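Holo-[acyl-carrier-protein] synthase (Thermotoga maritima, PDB 5XUM) belongs to the 4'-phosphopantetheinyl transferase superfamily and is named as an AcpS-type holo-[acyl-carrier-protein] synthase. Local coordinates at residues Leu10-Leu24 and Arg38-Glu50. Sequence-based numbering, arbitrary orientation.
Sequences LEVERVPEKFAERIL and RREFIAGRFALKE
Arg38, at the start of helix 38-56, forms a salt bridge with Glu17: NE reaches OE1 at 3.0 Å with an N-H...acceptor angle of 147°. The oxygen lies in the guanidinium plane, whereas the nitrogen stands above the carboxylate plane. NE with OE1 is the one bonded pair, and the two planes, 51° apart, do not lie flat against each other. Phe32 adds a cation-pi partner to Arg38.

Arg39 runs extended from CG to NE and gives NE to Val15 O at 3.1 Å, while Glu13 O sits over one guanidinium face, too poorly angled to bond. Further along the helix the Lys49 chain runs out to CE, and the turn at its last torsion (chi4 -82°) swings NZ to 3.0 Å from Ile23 O, close to where helix 20-23 ends. The same nitrogen also bonds Val68 O and Phe65 O and forms a salt bridge with Glu28, so this buried polar atom is gripped by one carboxylate and three carbonyls.

Between these polar ends the packing is apolar. Ala43 CB fits among three side chains, closest to Leu10 CD1 at 3.5 Å, with Val12 CG2 and Val15 CG2 beside it. Ile42 divides its branches: CG2 faces Val15 CG1, and CD1 touches both Ala20 CB and Leu24 CD1, each at 3.6 Å. On Phe46, Leu10 CD2 touches ring atom CD1 and Ile23 CG2 touches CD2, both at 3.7 Å; each side chain runs at roughly a right angle to that of Phe46.

The contact thus joins the end of strand 2-11, the following loop and helix 20-23 to helix 38-56, which also packs on the antiparallel sheet through Ala47 and Leu48 against Ala103; Arg14 meets Asp98 of a second subunit. Its chemistry implies an apolar centre bordered by cationic side chains, two of which hold backbone carbonyls of the 10-24 segment directly.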
loop_
_atom_site.group_PDB
_atom_site.type_symbol
_atom_site.label_atom_id
_atom_site.label_comp_id
_atom_site.label_asym_id
_atom_site.label_seq_id
_atom_site.Cartn_x
_atom_site.Cartn_y
_atom_site.Cartn_z
ATOM N N LEU A 10 -0.609 -17.605 -6.916
ATOM C CA LEU A 10 -0.660 -18.773 -7.794
ATOM C C LEU A 10 0.278 -19.886 -7.345
ATOM O O LEU A 10 1.375 -19.624 -6.837
ATOM C CB LEU A 10 -0.414 -18.393 -9.265
ATOM C CG LEU A 10 0.787 -17.543 -9.684
ATOM C CD1 LEU A 10 2.047 -18.388 -9.762
ATOM C CD2 LEU A 10 0.522 -16.891 -11.033
ATOM N N GLU A 11 -0.171 -21.125 -7.528
ATOM C CA GLU A 11 0.642 -22.296 -7.225
ATOM C C GLU A 11 1.681 -22.465 -8.329
ATOM O O GLU A 11 1.329 -22.645 -9.499
ATOM C CB GLU A 11 -0.239 -23.545 -7.098
ATOM C CG GLU A 11 0.426 -24.716 -6.380
ATOM C CD GLU A 11 -0.560 -25.771 -5.901
ATOM O OE1 GLU A 11 -1.710 -25.806 -6.395
ATOM O OE2 GLU A 11 -0.184 -26.577 -5.022
ATOM N N VAL A 12 2.955 -22.386 -7.947
ATOM C CA VAL A 12 4.077 -22.442 -8.891
ATOM C C VAL A 12 4.044 -23.707 -9.753
ATOM O O VAL A 12 4.178 -23.627 -10.978
ATOM C CB VAL A 12 5.442 -22.323 -8.164
ATOM C CG1 VAL A 12 6.601 -22.634 -9.106
ATOM C CG2 VAL A 12 5.607 -20.936 -7.558
ATOM N N GLU A 13 3.843 -24.858 -9.107
ATOM C CA GLU A 13 3.876 -26.166 -9.772
ATOM C C GLU A 13 2.876 -26.304 -10.924
ATOM O O GLU A 13 3.136 -27.025 -11.888
ATOM C CB GLU A 13 3.659 -27.293 -8.756
ATOM C CG GLU A 13 4.178 -28.653 -9.206
ATOM C CD GLU A 13 3.742 -29.785 -8.294
ATOM O OE1 GLU A 13 4.624 -30.521 -7.800
ATOM O OE2 GLU A 13 2.521 -29.940 -8.068
ATOM N N ARG A 14 1.743 -25.611 -10.825
ATOM C CA ARG A 14 0.704 -25.697 -11.855
ATOM C C ARG A 14 0.840 -24.656 -12.977
ATOM O O ARG A 14 -0.016 -24.573 -13.861
ATOM C CB ARG A 14 -0.696 -25.679 -11.226
ATOM C CG ARG A 14 -1.073 -26.999 -10.563
ATOM C CD ARG A 14 -2.563 -27.101 -10.270
ATOM N NE ARG A 14 -2.938 -26.420 -9.031
ATOM C CZ ARG A 14 -3.519 -25.224 -8.969
ATOM N NH1 ARG A 14 -3.819 -24.699 -7.788
ATOM N NH2 ARG A 14 -3.805 -24.552 -10.078
ATOM N N VAL A 15 1.925 -23.881 -12.942
ATOM C CA VAL A 15 2.254 -22.939 -14.016
ATOM C C VAL A 15 3.214 -23.607 -15.009
ATOM O O VAL A 15 4.323 -23.995 -14.631
ATOM C CB VAL A 15 2.882 -21.630 -13.475
ATOM C CG1 VAL A 15 3.257 -20.695 -14.620
ATOM C CG2 VAL A 15 1.935 -20.931 -12.511
ATOM N N PRO A 16 2.786 -23.754 -16.278
ATOM C CA PRO A 16 3.642 -24.371 -17.293
ATOM C C PRO A 16 4.763 -23.441 -17.745
ATOM O O PRO A 16 4.550 -22.235 -17.888
ATOM C CB PRO A 16 2.681 -24.637 -18.463
ATOM C CG PRO A 16 1.306 -24.466 -17.910
ATOM C CD PRO A 16 1.446 -23.459 -16.810
ATOM N N GLU A 17 5.943 -24.016 -17.967
ATOM C CA GLU A 17 7.113 -23.282 -18.446
ATOM C C GLU A 17 6.909 -22.781 -19.881
ATOM O O GLU A 17 7.534 -21.803 -20.300
ATOM C CB GLU A 17 8.357 -24.173 -18.360
ATOM C CG GLU A 17 9.684 -23.427 -18.313
ATOM C CD GLU A 17 10.877 -24.349 -18.108
ATOM O OE1 GLU A 17 11.903 -24.156 -18.795
ATOM O OE2 GLU A 17 10.796 -25.267 -17.261
ATOM N N LYS A 18 6.021 -23.453 -20.614
ATOM C CA LYS A 18 5.682 -23.100 -21.996
ATOM C C LYS A 18 4.957 -21.754 -22.120
ATOM O O LYS A 18 4.838 -21.209 -23.219
ATOM C CB LYS A 18 4.840 -24.209 -22.640
ATOM C CG LYS A 18 5.601 -25.494 -22.934
ATOM C CD LYS A 18 4.659 -26.597 -23.391
ATOM C CE LYS A 18 5.409 -27.894 -23.653
ATOM N NZ LYS A 18 4.499 -28.986 -24.102
ATOM N N PHE A 19 4.477 -21.228 -20.992
ATOM C CA PHE A 19 3.811 -19.921 -20.948
ATOM C C PHE A 19 4.783 -18.760 -21.160
ATOM O O PHE A 19 4.360 -17.639 -21.456
ATOM C CB PHE A 19 3.062 -19.744 -19.621
ATOM C CG PHE A 19 1.699 -20.387 -19.590
ATOM C CD1 PHE A 19 0.827 -20.126 -18.539
ATOM C CD2 PHE A 19 1.276 -21.240 -20.611
ATOM C CE1 PHE A 19 -0.430 -20.711 -18.494
ATOM C CE2 PHE A 19 0.019 -21.825 -20.574
ATOM C CZ PHE A 19 -0.835 -21.560 -19.513
ATOM N N ALA A 20 6.079 -19.040 -21.010
ATOM C CA ALA A 20 7.148 -18.052 -21.205
ATOM C C ALA A 20 7.040 -17.307 -22.534
ATOM O O ALA A 20 7.267 -16.098 -22.594
ATOM C CB ALA A 20 8.510 -18.721 -21.094
ATOM N N GLU A 21 6.690 -18.037 -23.590
ATOM C CA GLU A 21 6.587 -17.476 -24.936
ATOM C C GLU A 21 5.405 -16.512 -25.091
ATOM O O GLU A 21 5.439 -15.611 -25.932
ATOM C CB GLU A 21 6.503 -18.602 -25.973
ATOM C CG GLU A 21 7.708 -19.539 -25.967
ATOM C CD GLU A 21 7.497 -20.795 -26.798
ATOM O OE1 GLU A 21 7.123 -20.679 -27.985
ATOM O OE2 GLU A 21 7.720 -21.903 -26.264
ATOM N N ARG A 22 4.374 -16.698 -24.269
ATOM C CA ARG A 22 3.152 -15.895 -24.348
ATOM C C ARG A 22 3.163 -14.649 -23.457
ATOM O O ARG A 22 2.610 -13.611 -23.833
ATOM C CB ARG A 22 1.924 -16.754 -24.023
ATOM C CG ARG A 22 1.594 -17.817 -25.065
ATOM C CD ARG A 22 0.973 -17.221 -26.320
ATOM N NE ARG A 22 -0.307 -16.573 -26.043
ATOM C CZ ARG A 22 -1.010 -15.873 -26.931
ATOM N NH1 ARG A 22 -0.565 -15.720 -28.173
ATOM N NH2 ARG A 22 -2.163 -15.324 -26.575
ATOM N N ILE A 23 3.786 -14.750 -22.285
ATOM C CA ILE A 23 3.691 -13.684 -21.280
ATOM C C ILE A 23 4.920 -12.774 -21.160
ATOM O O ILE A 23 4.799 -11.631 -20.716
ATOM C CB ILE A 23 3.306 -14.228 -19.878
ATOM C CG1 ILE A 23 4.439 -15.071 -19.274
ATOM C CG2 ILE A 23 1.997 -15.007 -19.951
ATOM C CD1 ILE A 23 4.427 -15.129 -17.759
ATOM N N LEU A 24 6.088 -13.272 -21.559
ATOM C CA LEU A 24 7.337 -12.536 -21.349
ATOM C C LEU A 24 7.680 -11.574 -22.479
ATOM O O LEU A 24 7.508 -11.893 -23.654
ATOM C CB LEU A 24 8.511 -13.493 -21.122
ATOM C CG LEU A 24 8.517 -14.455 -19.930
ATOM C CD1 LEU A 24 9.851 -15.180 -19.898
ATOM C CD2 LEU A 24 8.256 -13.747 -18.605
ATOM N N ARG A 38 13.606 -21.897 -13.346
ATOM C CA ARG A 38 12.852 -21.381 -14.487
ATOM C C ARG A 38 11.350 -21.309 -14.228
ATOM O O ARG A 38 10.706 -20.322 -14.589
ATOM C CB ARG A 38 13.138 -22.217 -15.740
ATOM C CG ARG A 38 14.586 -22.156 -16.201
ATOM C CD ARG A 38 14.869 -23.118 -17.339
ATOM N NE ARG A 38 14.456 -22.587 -18.640
ATOM C CZ ARG A 38 15.173 -21.741 -19.378
ATOM N NH1 ARG A 38 14.705 -21.324 -20.546
ATOM N NH2 ARG A 38 16.353 -21.303 -18.954
ATOM N N ARG A 39 10.803 -22.350 -13.601
ATOM C CA ARG A 39 9.368 -22.427 -13.329
ATOM C C ARG A 39 8.919 -21.354 -12.335
ATOM O O ARG A 39 7.835 -20.788 -12.475
ATOM C CB ARG A 39 8.989 -23.818 -12.823
ATOM C CG ARG A 39 7.567 -24.228 -13.166
ATOM C CD ARG A 39 7.353 -25.710 -12.920
ATOM N NE ARG A 39 6.215 -26.223 -13.678
ATOM C CZ ARG A 39 5.732 -27.458 -13.572
ATOM N NH1 ARG A 39 6.278 -28.324 -12.729
ATOM N NH2 ARG A 39 4.690 -27.825 -14.307
ATOM N N GLU A 40 9.762 -21.087 -11.340
ATOM C CA GLU A 40 9.519 -20.025 -10.371
ATOM C C GLU A 40 9.497 -18.649 -11.023
ATOM O O GLU A 40 8.650 -17.818 -10.692
ATOM C CB GLU A 40 10.584 -20.035 -9.282
ATOM C CG GLU A 40 10.340 -21.038 -8.173
ATOM C CD GLU A 40 10.916 -20.567 -6.854
ATOM O OE1 GLU A 40 12.033 -20.002 -6.850
ATOM O OE2 GLU A 40 10.251 -20.760 -5.817
ATOM N N PHE A 41 10.439 -18.417 -11.937
ATOM C CA PHE A 41 10.557 -17.132 -12.619
ATOM C C PHE A 41 9.292 -16.807 -13.405
ATOM O O PHE A 41 8.773 -15.693 -13.320
ATOM C CB PHE A 41 11.783 -17.100 -13.538
ATOM C CG PHE A 41 12.007 -15.767 -14.198
ATOM C CD1 PHE A 41 12.660 -14.741 -13.522
ATOM C CD2 PHE A 41 11.554 -15.531 -15.495
ATOM C CE1 PHE A 41 12.865 -13.509 -14.128
ATOM C CE2 PHE A 41 11.754 -14.300 -16.105
ATOM C CZ PHE A 41 12.411 -13.287 -15.421
ATOM N N ILE A 42 8.806 -17.792 -14.159
ATOM C CA ILE A 42 7.605 -17.645 -14.976
ATOM C C ILE A 42 6.379 -17.408 -14.106
ATOM O O ILE A 42 5.575 -16.518 -14.388
ATOM C CB ILE A 42 7.378 -18.880 -15.884
ATOM C CG1 ILE A 42 8.554 -19.072 -16.850
ATOM C CG2 ILE A 42 6.058 -18.772 -16.643
ATOM C CD1 ILE A 42 8.944 -17.831 -17.631
ATOM N N ALA A 43 6.250 -18.207 -13.050
ATOM C CA ALA A 43 5.159 -18.073 -12.095
ATOM C C ALA A 43 5.153 -16.676 -11.464
ATOM O O ALA A 43 4.104 -16.039 -11.364
ATOM C CB ALA A 43 5.259 -19.154 -11.027
ATOM N N GLY A 44 6.335 -16.205 -11.069
ATOM C CA GLY A 44 6.495 -14.884 -10.468
ATOM C C GLY A 44 6.125 -13.739 -11.399
ATOM O O GLY A 44 5.462 -12.788 -10.984
ATOM N N ARG A 45 6.553 -13.834 -12.657
ATOM C CA ARG A 45 6.248 -12.810 -13.658
ATOM C C ARG A 45 4.773 -12.792 -14.042
ATOM O O ARG A 45 4.211 -11.725 -14.287
ATOM C CB ARG A 45 7.134 -12.959 -14.903
ATOM C CG ARG A 45 8.311 -11.993 -14.950
ATOM C CD ARG A 45 9.188 -12.102 -13.713
ATOM N NE ARG A 45 10.175 -11.031 -13.627
ATOM C CZ ARG A 45 10.950 -10.812 -12.568
ATOM N NH1 ARG A 45 10.856 -11.585 -11.492
ATOM N NH2 ARG A 45 11.823 -9.813 -12.583
ATOM N N PHE A 46 4.153 -13.970 -14.087
ATOM C CA PHE A 46 2.714 -14.069 -14.321
ATOM C C PHE A 46 1.946 -13.390 -13.189
ATOM O O PHE A 46 1.014 -12.620 -13.441
ATOM C CB PHE A 46 2.274 -15.531 -14.454
ATOM C CG PHE A 46 0.957 -15.704 -15.162
ATOM C CD1 PHE A 46 -0.245 -15.611 -14.466
ATOM C CD2 PHE A 46 0.918 -15.951 -16.528
ATOM C CE1 PHE A 46 -1.459 -15.763 -15.119
ATOM C CE2 PHE A 46 -0.292 -16.107 -17.188
ATOM C CZ PHE A 46 -1.482 -16.012 -16.482
ATOM N N ALA A 47 2.352 -13.676 -11.951
ATOM C CA ALA A 47 1.723 -13.102 -10.764
ATOM C C ALA A 47 1.881 -11.579 -10.705
ATOM O O ALA A 47 0.931 -10.874 -10.380
ATOM C CB ALA A 47 2.270 -13.753 -9.498
ATOM N N LEU A 48 3.076 -11.084 -11.025
ATOM C CA LEU A 48 3.341 -9.641 -11.053
ATOM C C LEU A 48 2.500 -8.907 -12.100
ATOM O O LEU A 48 1.965 -7.828 -11.827
ATOM C CB LEU A 48 4.834 -9.358 -11.265
ATOM C CG LEU A 48 5.737 -9.508 -10.035
ATOM C CD1 LEU A 48 7.196 -9.684 -10.439
ATOM C CD2 LEU A 48 5.572 -8.327 -9.086
ATOM N N LYS A 49 2.385 -9.502 -13.286
ATOM C CA LYS A 49 1.585 -8.932 -14.378
ATOM C C LYS A 49 0.099 -8.908 -14.042
ATOM O O LYS A 49 -0.581 -7.916 -14.308
ATOM C CB LYS A 49 1.822 -9.694 -15.685
ATOM C CG LYS A 49 3.179 -9.431 -16.317
ATOM C CD LYS A 49 3.516 -10.507 -17.331
ATOM C CE LYS A 49 5.010 -10.576 -17.597
ATOM N NZ LYS A 49 5.442 -9.556 -18.588
ATOM N N GLU A 50 -0.396 -10.000 -13.459
ATOM C CA GLU A 50 -1.778 -10.081 -12.978
ATOM C C GLU A 50 -2.064 -9.034 -11.901
ATOM O O GLU A 50 -3.074 -8.335 -11.970
ATOM C CB GLU A 50 -2.091 -11.484 -12.442
ATOM C CG GLU A 50 -2.380 -12.528 -13.509
ATOM C CD GLU A 50 -3.804 -12.457 -14.033
ATOM O OE1 GLU A 50 -4.621 -13.321 -13.652
ATOM O OE2 GLU A 50 -4.113 -11.537 -14.819
#